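Local coordinates for extracellular solute-binding protein (PDB 3PU5) that probably captures a small solute, perhaps a polyamine, outside the cytoplasmic membrane and passes it to an ABC-type importer, as its periplasmic-binding-protein relatives do, at residues L201-E206 against G226-V231; P88-V93 against C104-D109; A179-M184 against D317-R322. All coordinates share one frame; numbering follows the deposited sequence.

Interaction 1. Residues L201-E206 against G226-V231; sequences LLTSGE and GMVKWV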
ATOM      1  N   LEU A 201      -3.620  16.268 -11.516  1.00 11.33           N
ATOM      2  CA  LEU A 201      -3.676  17.620 -10.958  1.00 11.10           C
ATOM      3  C   LEU A 201      -2.340  18.341 -11.148  1.00 11.65           C
ATOM      4  O   LEU A 201      -2.308  19.513 -11.534  1.00 11.90           O
ATOM      5  CB  LEU A 201      -4.064  17.583  -9.477  1.00 10.75           C
ATOM      6  CG  LEU A 201      -5.491  17.130  -9.154  1.00 12.14           C
ATOM      7  CD1 LEU A 201      -5.662  16.832  -7.657  1.00  9.87           C
ATOM      8  CD2 LEU A 201      -6.501  18.160  -9.627  1.00 14.93           C
ATOM      9  N   LEU A 202      -1.243  17.637 -10.883  1.00  9.46           N
ATOM     10  CA  LEU A 202       0.094  18.214 -11.041  1.00 12.73           C
ATOM     11  C   LEU A 202       0.430  18.500 -12.504  1.00 11.80           C
ATOM     12  O   LEU A 202       0.890  19.593 -12.824  1.00 12.42           O
ATOM     13  CB  LEU A 202       1.173  17.308 -10.425  1.00 10.54           C
ATOM     14  CG  LEU A 202       1.134  17.237  -8.894  1.00 11.12           C
ATOM     15  CD1 LEU A 202       2.087  16.172  -8.380  1.00  9.90           C
ATOM     16  CD2 LEU A 202       1.423  18.598  -8.257  1.00 10.05           C
ATOM     17  N   THR A 203       0.203  17.517 -13.377  1.00 12.63           N
ATOM     18  CA  THR A 203       0.585  17.645 -14.793  1.00 15.40           C
ATOM     19  C   THR A 203      -0.308  18.592 -15.596  1.00 15.65           C
ATOM     20  O   THR A 203       0.117  19.138 -16.614  1.00 16.53           O
ATOM     21  CB  THR A 203       0.650  16.282 -15.513  1.00 13.21           C
ATOM     22  OG1 THR A 203      -0.637  15.661 -15.488  1.00 13.72           O
ATOM     23  CG2 THR A 203       1.665  15.372 -14.855  1.00 12.79           C
ATOM     24  N   SER A 204      -1.537  18.793 -15.129  1.00 13.71           N
ATOM     25  CA  SER A 204      -2.459  19.715 -15.773  1.00 12.41           C
ATOM     26  C   SER A 204      -2.086  21.144 -15.434  1.00 16.78           C
ATOM     27  O   SER A 204      -2.506  22.083 -16.112  1.00 16.68           O
ATOM     28  CB  SER A 204      -3.895  19.446 -15.319  1.00 14.86           C
ATOM     29  OG  SER A 204      -4.100  19.831 -13.967  1.00 14.50           O
ATOM     30  N   GLY A 205      -1.300  21.295 -14.371  1.00 16.94           N
ATOM     31  CA  GLY A 205      -0.940  22.600 -13.856  1.00 16.32           C
ATOM     32  C   GLY A 205      -1.912  23.126 -12.816  1.00 16.60           C
ATOM     33  O   GLY A 205      -1.671  24.176 -12.225  1.00 19.42           O
ATOM     34  N   GLU A 206      -3.020  22.420 -12.590  1.00 16.41           N
ATOM     35  CA  GLU A 206      -4.014  22.907 -11.631  1.00 19.43           C
ATOM     36  C   GLU A 206      -3.474  22.883 -10.197  1.00 20.31           C
ATOM     37  O   GLU A 206      -3.699  23.814  -9.417  1.00 18.68           O
ATOM     38  CB  GLU A 206      -5.353  22.152 -11.729  1.00 22.30           C
ATOM     39  CG  GLU A 206      -6.471  22.860 -10.944  1.00 24.62           C
ATOM     40  CD  GLU A 206      -7.858  22.223 -11.075  1.00 30.37           C
ATOM     41  OE1 GLU A 206      -7.967  21.018 -11.399  1.00 30.85           O
ATOM     42  OE2 GLU A 206      -8.854  22.940 -10.823  1.00 35.37           O
ATOM     43  N   GLY A 226      10.774  15.037 -15.899  1.00 19.52           N
ATOM     44  CA  GLY A 226      11.010  15.735 -14.644  1.00 18.05           C
ATOM     45  C   GLY A 226      10.018  16.812 -14.243  1.00 17.87           C
ATOM     46  O   GLY A 226      10.270  17.558 -13.298  1.00 18.99           O
HETATM   47  N   MSE A 227       8.882  16.901 -14.930  1.00 16.62           N
HETATM   48  CA  MSE A 227       7.929  17.979 -14.652  1.00 17.81           C
HETATM   49  C   MSE A 227       7.278  17.823 -13.268  1.00 16.15           C
HETATM   50  O   MSE A 227       6.845  18.804 -12.645  1.00 12.52           O
HETATM   51  CB  MSE A 227       6.861  18.020 -15.741  1.00 17.99           C
HETATM   52  CG  MSE A 227       6.181  19.357 -15.933  1.00 25.35           C
HETATM   53 SE   MSE A 227       4.590  19.145 -17.076  1.00 48.08          SE
HETATM   54  CE  MSE A 227       5.346  18.124 -18.519  1.00 21.06           C
ATOM     55  N   VAL A 228       7.199  16.581 -12.798  1.00 13.51           N
ATOM     56  CA  VAL A 228       6.724  16.318 -11.444  1.00 12.80           C
ATOM     57  C   VAL A 228       7.767  15.498 -10.701  1.00 15.51           C
ATOM     58  O   VAL A 228       8.536  14.759 -11.320  1.00 14.28           O
ATOM     59  CB  VAL A 228       5.381  15.564 -11.432  1.00 11.75           C
ATOM     60  CG1 VAL A 228       4.306  16.396 -12.096  1.00 13.92           C
ATOM     61  CG2 VAL A 228       5.526  14.212 -12.116  1.00 14.64           C
ATOM     62  N   LYS A 229       7.808  15.650  -9.381  1.00 12.00           N
ATOM     63  CA  LYS A 229       8.747  14.900  -8.569  1.00 12.55           C
ATOM     64  C   LYS A 229       8.066  14.458  -7.283  1.00 13.16           C
ATOM     65  O   LYS A 229       7.011  14.991  -6.911  1.00 11.52           O
ATOM     66  CB  LYS A 229       9.998  15.727  -8.263  1.00 14.76           C
ATOM     67  CG  LYS A 229      10.978  15.808  -9.425  1.00 19.60           C
ATOM     68  CD  LYS A 229      12.369  16.174  -8.941  1.00 26.37           C
ATOM     69  CE  LYS A 229      13.395  16.089 -10.063  1.00 34.51           C
ATOM     70  NZ  LYS A 229      13.059  16.980 -11.208  1.00 34.26           N
ATOM     71  N   TRP A 230       8.676  13.480  -6.619  1.00 11.28           N
ATOM     72  CA  TRP A 230       8.122  12.884  -5.409  1.00 10.52           C
ATOM     73  C   TRP A 230       9.102  13.071  -4.268  1.00 10.84           C
ATOM     74  O   TRP A 230      10.312  12.911  -4.451  1.00 11.78           O
ATOM     75  CB  TRP A 230       7.882  11.391  -5.625  1.00  8.76           C
ATOM     76  CG  TRP A 230       7.149  10.697  -4.505  1.00 10.52           C
ATOM     77  CD1 TRP A 230       5.809  10.714  -4.269  1.00  9.34           C
ATOM     78  CD2 TRP A 230       7.727   9.866  -3.485  1.00 10.90           C
ATOM     79  NE1 TRP A 230       5.509   9.946  -3.168  1.00  8.82           N
ATOM     80  CE2 TRP A 230       6.671   9.416  -2.666  1.00 10.74           C
ATOM     81  CE3 TRP A 230       9.036   9.462  -3.184  1.00  9.95           C
ATOM     82  CZ2 TRP A 230       6.881   8.579  -1.562  1.00  9.30           C
ATOM     83  CZ3 TRP A 230       9.243   8.630  -2.085  1.00 12.12           C
ATOM     84  CH2 TRP A 230       8.166   8.200  -1.288  1.00  9.73           C
ATOM     85  N   VAL A 231       8.574  13.408  -3.098  1.00 10.92           N
ATOM     86  CA  VAL A 231       9.385  13.580  -1.903  1.00 10.53           C
ATOM     87  C   VAL A 231       9.219  12.398  -0.964  1.00 10.49           C
ATOM     88  O   VAL A 231       8.108  12.014  -0.619  1.00  9.08           O
ATOM     89  CB  VAL A 231       9.023  14.865  -1.128  1.00 10.89           C
ATOM     90  CG1 VAL A 231       9.889  14.988   0.114  1.00 11.80           C
ATOM     91  CG2 VAL A 231       9.202  16.096  -2.019  1.00 11.17           C
TER

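Interaction 2. Residues P88-V93 against C104-D109; sequences PSLADV and CGSLYD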
ATOM      1  N   PRO A  88      10.442 -19.969   4.481  1.00 15.17           N
ATOM      2  CA  PRO A  88      11.774 -19.421   4.767  1.00 14.61           C
ATOM      3  C   PRO A  88      11.928 -17.948   4.395  1.00 12.60           C
ATOM      4  O   PRO A  88      12.621 -17.223   5.092  1.00 13.09           O
ATOM      5  CB  PRO A  88      12.697 -20.301   3.915  1.00 16.25           C
ATOM      6  CG  PRO A  88      11.967 -21.600   3.811  1.00 15.90           C
ATOM      7  CD  PRO A  88      10.515 -21.235   3.725  1.00 14.34           C
ATOM      8  N   SER A  89      11.283 -17.508   3.318  1.00 14.12           N
ATOM      9  CA  SER A  89      11.362 -16.101   2.908  1.00 13.69           C
ATOM     10  C   SER A  89      10.945 -15.123   4.009  1.00 12.92           C
ATOM     11  O   SER A  89      11.408 -13.976   4.034  1.00 12.59           O
ATOM     12  CB  SER A  89      10.534 -15.849   1.645  1.00 11.99           C
ATOM     13  OG  SER A  89      11.144 -16.437   0.509  1.00 13.69           O
ATOM     14  N   LEU A  90      10.071 -15.561   4.912  1.00 10.81           N
ATOM     15  CA  LEU A  90       9.611 -14.671   5.980  1.00 11.65           C
ATOM     16  C   LEU A  90      10.774 -14.157   6.836  1.00 13.73           C
ATOM     17  O   LEU A  90      10.666 -13.111   7.485  1.00 11.84           O
ATOM     18  CB  LEU A  90       8.565 -15.361   6.859  1.00 11.73           C
ATOM     19  CG  LEU A  90       7.182 -15.561   6.234  1.00 11.84           C
ATOM     20  CD1 LEU A  90       6.262 -16.363   7.165  1.00 12.47           C
ATOM     21  CD2 LEU A  90       6.550 -14.212   5.879  1.00 10.75           C
ATOM     22  N   ALA A  91      11.887 -14.886   6.833  1.00 13.17           N
ATOM     23  CA  ALA A  91      13.060 -14.455   7.594  1.00 15.96           C
ATOM     24  C   ALA A  91      13.647 -13.168   7.024  1.00 13.20           C
ATOM     25  O   ALA A  91      14.316 -12.418   7.734  1.00 12.63           O
ATOM     26  CB  ALA A  91      14.119 -15.559   7.636  1.00 14.23           C
ATOM     27  N   ASP A  92      13.387 -12.911   5.742  1.00 13.57           N
ATOM     28  CA  ASP A  92      13.920 -11.724   5.073  1.00 12.48           C
ATOM     29  C   ASP A  92      12.922 -10.574   4.965  1.00 11.02           C
ATOM     30  O   ASP A  92      13.199  -9.557   4.334  1.00  9.80           O
ATOM     31  CB  ASP A  92      14.440 -12.100   3.696  1.00 14.56           C
ATOM     32  CG  ASP A  92      15.524 -13.143   3.772  1.00 18.31           C
ATOM     33  OD1 ASP A  92      16.429 -12.980   4.618  1.00 17.87           O
ATOM     34  OD2 ASP A  92      15.462 -14.131   3.016  1.00 20.46           O
ATOM     35  N   VAL A  93      11.761 -10.748   5.583  1.00 12.29           N
ATOM     36  CA  VAL A  93      10.734  -9.719   5.590  1.00 10.16           C
ATOM     37  C   VAL A  93      10.704  -9.047   6.959  1.00  9.81           C
ATOM     38  O   VAL A  93      10.496  -9.714   7.967  1.00  9.56           O
ATOM     39  CB  VAL A  93       9.354 -10.332   5.289  1.00 11.48           C
ATOM     40  CG1 VAL A  93       8.270  -9.262   5.331  1.00  7.43           C
ATOM     41  CG2 VAL A  93       9.386 -11.049   3.952  1.00  9.48           C
ATOM     42  N   CYS A 104      -0.026 -15.135  10.602  1.00 13.12           N
ATOM     43  CA  CYS A 104      -0.739 -15.831   9.536  1.00 13.70           C
ATOM     44  C   CYS A 104      -0.704 -15.062   8.219  1.00 16.41           C
ATOM     45  O   CYS A 104      -1.523 -15.326   7.333  1.00 15.25           O
ATOM     46  CB  CYS A 104      -2.204 -16.074   9.922  1.00 15.25           C
ATOM     47  SG  CYS A 104      -2.459 -17.057  11.414  1.00 15.76           S
ATOM     48  N   GLY A 105       0.223 -14.112   8.081  1.00 12.41           N
ATOM     49  CA  GLY A 105       0.258 -13.311   6.864  1.00 12.53           C
ATOM     50  C   GLY A 105       1.397 -12.318   6.724  1.00 10.99           C
ATOM     51  O   GLY A 105       2.143 -12.053   7.676  1.00 10.09           O
ATOM     52  N   SER A 106       1.521 -11.758   5.524  1.00  8.87           N
ATOM     53  CA  SER A 106       2.493 -10.699   5.270  1.00  9.05           C
ATOM     54  C   SER A 106       2.072  -9.842   4.083  1.00  9.00           C
ATOM     55  O   SER A 106       1.533 -10.354   3.101  1.00  9.07           O
ATOM     56  CB  SER A 106       3.862 -11.310   4.979  1.00  8.04           C
ATOM     57  OG  SER A 106       4.805 -10.293   4.710  1.00  8.11           O
ATOM     58  N   LEU A 107       2.313  -8.537   4.161  1.00  7.95           N
ATOM     59  CA  LEU A 107       2.227  -7.710   2.965  1.00  7.83           C
ATOM     60  C   LEU A 107       3.173  -8.319   1.933  1.00  9.34           C
ATOM     61  O   LEU A 107       4.197  -8.896   2.305  1.00  8.45           O
ATOM     62  CB  LEU A 107       2.622  -6.257   3.256  1.00  7.47           C
ATOM     63  CG  LEU A 107       1.510  -5.280   3.658  1.00  8.78           C
ATOM     64  CD1 LEU A 107       1.034  -5.568   5.072  1.00  7.38           C
ATOM     65  CD2 LEU A 107       1.972  -3.822   3.532  1.00  7.73           C
ATOM     66  N   TYR A 108       2.828  -8.229   0.648  1.00  7.30           N
ATOM     67  CA  TYR A 108       3.710  -8.769  -0.388  1.00  7.53           C
ATOM     68  C   TYR A 108       4.186  -7.731  -1.402  1.00  9.15           C
ATOM     69  O   TYR A 108       4.880  -8.064  -2.360  1.00  9.28           O
ATOM     70  CB  TYR A 108       3.131 -10.020  -1.070  1.00  8.11           C
ATOM     71  CG  TYR A 108       1.863  -9.868  -1.904  1.00  8.35           C
ATOM     72  CD1 TYR A 108       1.929  -9.744  -3.297  1.00  9.37           C
ATOM     73  CD2 TYR A 108       0.601  -9.948  -1.314  1.00  8.39           C
ATOM     74  CE1 TYR A 108       0.762  -9.665  -4.075  1.00 10.45           C
ATOM     75  CE2 TYR A 108      -0.567  -9.865  -2.079  1.00  8.46           C
ATOM     76  CZ  TYR A 108      -0.478  -9.725  -3.453  1.00 10.90           C
ATOM     77  OH  TYR A 108      -1.632  -9.652  -4.200  1.00 11.68           O
ATOM     78  N   ASP A 109       3.789  -6.481  -1.180  1.00  7.92           N
ATOM     79  CA  ASP A 109       4.454  -5.320  -1.772  1.00  9.87           C
ATOM     80  C   ASP A 109       4.032  -4.104  -0.949  1.00  9.83           C
ATOM     81  O   ASP A 109       3.122  -4.195  -0.129  1.00 10.41           O
ATOM     82  CB  ASP A 109       4.127  -5.159  -3.276  1.00  9.59           C
ATOM     83  CG  ASP A 109       2.695  -4.683  -3.539  1.00 11.61           C
ATOM     84  OD1 ASP A 109       2.355  -3.557  -3.125  1.00 14.05           O
ATOM     85  OD2 ASP A 109       1.917  -5.419  -4.186  1.00 11.63           O
TER

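Interaction 3. Residues A179-M184 against D317-R322; sequences ATLERM and DLWNKR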
ATOM      1  N   ALA A 179      -7.335  18.606  13.233  1.00 14.25           N
ATOM      2  CA  ALA A 179      -6.938  19.977  13.528  1.00 17.39           C
ATOM      3  C   ALA A 179      -5.830  20.459  12.591  1.00 14.44           C
ATOM      4  O   ALA A 179      -5.819  21.615  12.198  1.00 16.59           O
ATOM      5  CB  ALA A 179      -6.501  20.106  14.984  1.00 19.99           C
ATOM      6  N   THR A 180      -4.896  19.574  12.251  1.00 13.97           N
ATOM      7  CA  THR A 180      -3.825  19.907  11.311  1.00 14.34           C
ATOM      8  C   THR A 180      -4.402  20.230   9.942  1.00 14.10           C
ATOM      9  O   THR A 180      -4.105  21.269   9.360  1.00 13.24           O
ATOM     10  CB  THR A 180      -2.808  18.752  11.172  1.00 12.62           C
ATOM     11  OG1 THR A 180      -2.174  18.527  12.436  1.00 15.52           O
ATOM     12  CG2 THR A 180      -1.737  19.091  10.163  1.00 12.42           C
ATOM     13  N   LEU A 181      -5.242  19.335   9.432  1.00 12.61           N
ATOM     14  CA  LEU A 181      -5.842  19.526   8.117  1.00 13.13           C
ATOM     15  C   LEU A 181      -6.731  20.764   8.097  1.00 13.93           C
ATOM     16  O   LEU A 181      -6.822  21.478   7.088  1.00 11.81           O
ATOM     17  CB  LEU A 181      -6.641  18.286   7.713  1.00 12.07           C
ATOM     18  CG  LEU A 181      -7.300  18.330   6.336  1.00 13.57           C
ATOM     19  CD1 LEU A 181      -6.242  18.449   5.233  1.00 10.79           C
ATOM     20  CD2 LEU A 181      -8.148  17.085   6.144  1.00 12.28           C
ATOM     21  N   GLU A 182      -7.377  21.027   9.225  1.00 13.44           N
ATOM     22  CA  GLU A 182      -8.247  22.190   9.333  1.00 16.96           C
ATOM     23  C   GLU A 182      -7.442  23.476   9.137  1.00 13.71           C
ATOM     24  O   GLU A 182      -7.944  24.440   8.575  1.00 14.53           O
ATOM     25  CB  GLU A 182      -8.965  22.202  10.684  1.00 16.44           C
ATOM     26  CG  GLU A 182     -10.006  23.290  10.800  1.00 23.84           C
ATOM     27  CD  GLU A 182     -10.891  23.121  12.022  1.00 30.90           C
ATOM     28  OE1 GLU A 182     -10.451  22.473  12.996  1.00 31.06           O
ATOM     29  OE2 GLU A 182     -12.028  23.635  12.004  1.00 39.48           O
ATOM     30  N   ARG A 183      -6.196  23.474   9.601  1.00 14.04           N
ATOM     31  CA  ARG A 183      -5.274  24.596   9.383  1.00 14.70           C
ATOM     32  C   ARG A 183      -4.954  24.777   7.898  1.00 13.28           C
ATOM     33  O   ARG A 183      -4.737  25.893   7.418  1.00 12.79           O
ATOM     34  CB  ARG A 183      -3.969  24.368  10.164  1.00 16.95           C
ATOM     35  CG  ARG A 183      -4.112  24.417  11.700  1.00 15.85           C
ATOM     36  CD  ARG A 183      -2.827  23.963  12.387  1.00 18.45           C
ATOM     37  NE  ARG A 183      -1.732  24.874  12.080  1.00 21.22           N
ATOM     38  CZ  ARG A 183      -0.477  24.500  11.870  1.00 17.86           C
ATOM     39  NH1 ARG A 183      -0.132  23.214  11.924  1.00 16.87           N
ATOM     40  NH2 ARG A 183       0.435  25.419  11.593  1.00 21.41           N
HETATM   41  N   MSE A 184      -4.925  23.671   7.164  1.00 14.39           N
HETATM   42  CA  MSE A 184      -4.544  23.703   5.754  1.00 12.56           C
HETATM   43  C   MSE A 184      -5.737  23.970   4.848  1.00 12.68           C
HETATM   44  O   MSE A 184      -5.573  24.402   3.701  1.00 10.68           O
HETATM   45  CB  MSE A 184      -3.902  22.377   5.345  1.00 13.39           C
HETATM   46  CG  MSE A 184      -2.686  21.988   6.168  1.00 12.00           C
HETATM   47 SE   MSE A 184      -2.201  20.117   5.792  1.00 22.87          SE
HETATM   48  CE  MSE A 184      -1.906  20.262   3.880  1.00 11.60           C
ATOM     49  N   ASP A 317     -16.636  11.397  11.306  1.00 22.58           N
ATOM     50  CA  ASP A 317     -17.465  12.354  12.036  1.00 25.24           C
ATOM     51  C   ASP A 317     -16.747  13.698  12.196  1.00 24.59           C
ATOM     52  O   ASP A 317     -17.295  14.746  11.854  1.00 25.38           O
ATOM     53  CB  ASP A 317     -17.832  11.803  13.418  1.00 23.67           C
ATOM     54  CG  ASP A 317     -18.932  10.751  13.359  1.00 31.11           C
ATOM     55  OD1 ASP A 317     -19.593  10.624  12.300  1.00 33.37           O
ATOM     56  OD2 ASP A 317     -19.148  10.054  14.379  1.00 35.78           O
ATOM     57  N   LEU A 318     -15.525  13.657  12.721  1.00 23.78           N
ATOM     58  CA  LEU A 318     -14.712  14.864  12.894  1.00 23.69           C
ATOM     59  C   LEU A 318     -14.476  15.564  11.562  1.00 24.51           C
ATOM     60  O   LEU A 318     -14.538  16.796  11.474  1.00 25.92           O
ATOM     61  CB  LEU A 318     -13.365  14.520  13.526  1.00 24.14           C
ATOM     62  CG  LEU A 318     -13.300  14.404  15.045  1.00 26.91           C
ATOM     63  CD1 LEU A 318     -11.857  14.270  15.473  1.00 26.47           C
ATOM     64  CD2 LEU A 318     -13.941  15.621  15.705  1.00 30.26           C
ATOM     65  N   TRP A 319     -14.194  14.772  10.533  1.00 20.16           N
ATOM     66  CA  TRP A 319     -14.017  15.294   9.182  1.00 22.56           C
ATOM     67  C   TRP A 319     -15.273  16.054   8.758  1.00 26.12           C
ATOM     68  O   TRP A 319     -15.205  17.229   8.411  1.00 25.34           O
ATOM     69  CB  TRP A 319     -13.702  14.151   8.209  1.00 19.01           C
ATOM     70  CG  TRP A 319     -13.522  14.535   6.756  1.00 20.18           C
ATOM     71  CD1 TRP A 319     -14.509  14.849   5.864  1.00 24.81           C
ATOM     72  CD2 TRP A 319     -12.287  14.593   6.021  1.00 17.87           C
ATOM     73  NE1 TRP A 319     -13.968  15.119   4.631  1.00 23.37           N
ATOM     74  CE2 TRP A 319     -12.606  14.968   4.697  1.00 20.37           C
ATOM     75  CE3 TRP A 319     -10.946  14.382   6.355  1.00 16.82           C
ATOM     76  CZ2 TRP A 319     -11.632  15.126   3.703  1.00 16.58           C
ATOM     77  CZ3 TRP A 319      -9.980  14.537   5.369  1.00 17.28           C
ATOM     78  CH2 TRP A 319     -10.328  14.903   4.060  1.00 15.92           C
ATOM     79  N   ASN A 320     -16.424  15.392   8.808  1.00 28.66           N
ATOM     80  CA  ASN A 320     -17.669  16.014   8.364  1.00 27.90           C
ATOM     81  C   ASN A 320     -17.981  17.269   9.169  1.00 27.86           C
ATOM     82  O   ASN A 320     -18.746  18.125   8.736  1.00 30.47           O
ATOM     83  CB  ASN A 320     -18.829  15.017   8.437  1.00 26.91           C
ATOM     84  CG  ASN A 320     -18.683  13.879   7.439  1.00 31.30           C
ATOM     85  OD1 ASN A 320     -18.075  14.040   6.379  1.00 32.12           O
ATOM     86  ND2 ASN A 320     -19.241  12.718   7.775  1.00 31.74           N
ATOM     87  N   LYS A 321     -17.351  17.388  10.329  1.00 27.48           N
ATOM     88  CA  LYS A 321     -17.652  18.473  11.247  1.00 26.84           C
ATOM     89  C   LYS A 321     -16.771  19.708  11.046  1.00 33.43           C
ATOM     90  O   LYS A 321     -17.264  20.845  11.042  1.00 29.66           O
ATOM     91  CB  LYS A 321     -17.509  17.968  12.680  1.00 28.04           C
ATOM     92  CG  LYS A 321     -18.449  18.631  13.654  1.00 29.56           C
ATOM     93  CD  LYS A 321     -19.057  17.605  14.586  1.00 28.74           C
ATOM     94  CE  LYS A 321     -17.997  16.939  15.438  1.00 31.91           C
ATOM     95  NZ  LYS A 321     -18.611  16.191  16.578  1.00 34.14           N
ATOM     96  N   ARG A 322     -15.494  19.422  10.863  1.00 26.86           N
ATOM     97  CA  ARG A 322     -14.506  20.388  10.670  1.00 29.63           C
ATOM     98  C   ARG A 322     -13.887  20.544   9.273  1.00 29.69           C
ATOM     99  O   ARG A 322     -13.260  21.516   9.070  1.00 35.50           O
ATOM    100  CB  ARG A 322     -13.497  20.244  11.764  1.00 30.44           C
ATOM    101  CG  ARG A 322     -14.168  20.267  13.083  1.00 32.65           C
ATOM    102  CD  ARG A 322     -13.468  19.494  14.080  1.00 33.07           C
ATOM    103  NE  ARG A 322     -12.158  20.052  14.227  1.00 38.51           N
ATOM    104  CZ  ARG A 322     -11.471  20.194  15.352  1.00 40.16           C
ATOM    105  NH1 ARG A 322     -11.972  19.785  16.507  1.00 41.74           N
ATOM    106  NH2 ARG A 322     -10.258  20.728  15.302  1.00 31.96           N
TER

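Interaction 1. Residues L201-E206 against G226-V231
Val228 meets the last full turn of helix 197-204 through a single methyl group. Its CG1 lies 3.7 Å from Leu202 CB and 4.0 Å from Thr203 CG2, so one branch touches two successive helix residues. The torsion of Val228 places CG1 anti to its own carbonyl carbon (chi1 -62°), turned toward the helix. This apolar patch is the tight half of the contact, and Leu202 and Val228 are both buried.

The other half is loose. Selenomethionine Met227 runs past the helix end on the exposed side, and its SE comes no nearer than 4.5 Å to Thr203 O. Thr203 offers Val228 its methyl, while its OG1 is hydrogen-bonded to Val199 O of its own helix. The helix stops just beyond, where Gly205 takes a positive phi and its N bonds to Leu202 O at 3.2 Å. That same carbonyl oxygen also receives Arg118 NH2, from just after strand 111-117.

The contact thus places a helix end beside the approach to strand 229-231. Leu202 also packs on Ala116 of strand 111-117 and Phe146 of strand 145-148, while Val228 touches Ala220 of helix 214-223.

Interaction 2. Residues P88-V93 against C104-D109
Leu90 and Val93 make a small, buried van der Waals contact with Ser106, in which a short 3-10 segment lies beside strand 106-107 on the side of the protein that carries the N-terminal strands. No hydrogen bond joins the two segments, and each approach is made by one methyl. Leu90 CD2 comes within 4.1 Å of Ser106 CB; Val93 CG1 stands 3.7 Å from Ser106 OG. Residues 88-93 are held internally, Asp92 N bonding to Ser89 O and Val93 N to Leu90 O.

The setting agrees with the bilobal periplasmic-binding-protein fold: strand 106-107 belongs to an antiparallel sheet and pairs with strand 238-246, Ser106 bonding through its backbone to Met244. The serine hydroxyl is swung anti to its own nitrogen (chi1 179°) and donates to Leu107 O at 2.8 Å, with the donor tilted 21° from the carbonyl plane. A polar atom that faces a valine methyl therefore has its proton used within its own strand. Helix 252-262 adds Met259, which touches the Ser106 side chain, and Leu90 also rests on Leu263 just beyond that helix.

Interaction 3. Residues A179-M184 against D317-R322
Arg322 and Glu182 contribute the largest buried areas between two helices that run side by side, their segment axes 10.6 Å apart at closest approach and crossing at -27°. The arginine chain bends at chi3 (60°), which brings its guanidinium back across the glutamate, and the two side chains meet at about a right angle. Glu182 OE1 accepts both hydrogen bonds. Arg322 NH2 donates to it at 2.9 Å, meeting the oxygen nearly along its C-O axis, while Arg322 NE adds a weak bond at 3.2 Å. The carboxylate and guanidinium planes are 48° apart, so this is a salt bridge centred on one oxygen and not a flat, two-oxygen pairing. The other oxygen, OE2, lies instead against the aliphatic base of the arginine, 3.7 Å from Arg322 CB. Ala179 CB also lies 3.8 Å from Arg322 NH2, roughly at right angles to the direction of Glu182 OE1.

Leu181 supplies the buried, apolar part. Its CD2 approaches the Trp319 indole obliquely, 3.2 Å from CZ3, unusually short for two carbons and perhaps partly model error. The same indole stacks edge-to-face with Phe191 and touches Leu160 of helix 156-167.

Arg322 NH1 also forms a salt bridge with Glu175, about two turns before Glu182 on helix 174-184, and Lys185 donates to Arg322 O. The arginine thus engages two carboxylates of one helix; its guanidinium would probably help keep both ionised and tie the partly exposed edge of the interface electrostatically, beside the apolar contact between Leu181 and Trp319.

How the interactions relate
Interaction 2 comes first along the chain; the two segments of interaction 3 then bracket both segments of interaction 1. Interactions 1 and 2 reach the same antiparallel sheet, through strands 229-231 and 106-107, yet their centres are about 34 Å apart, on opposite sides of the chain's centre, an arrangement consistent with the two-lobed fold. Interaction 3, between helices 174-184 and 305-322, lies about 26 Å centre to centre from interaction 1 and about 36 Å from interaction 2. None of the three touches another; even the closest pairs have nearest atoms about 13 Å apart. For the protein, interaction 3 holds the C-terminal helix against the region of helix 174-184, far along the chain from it.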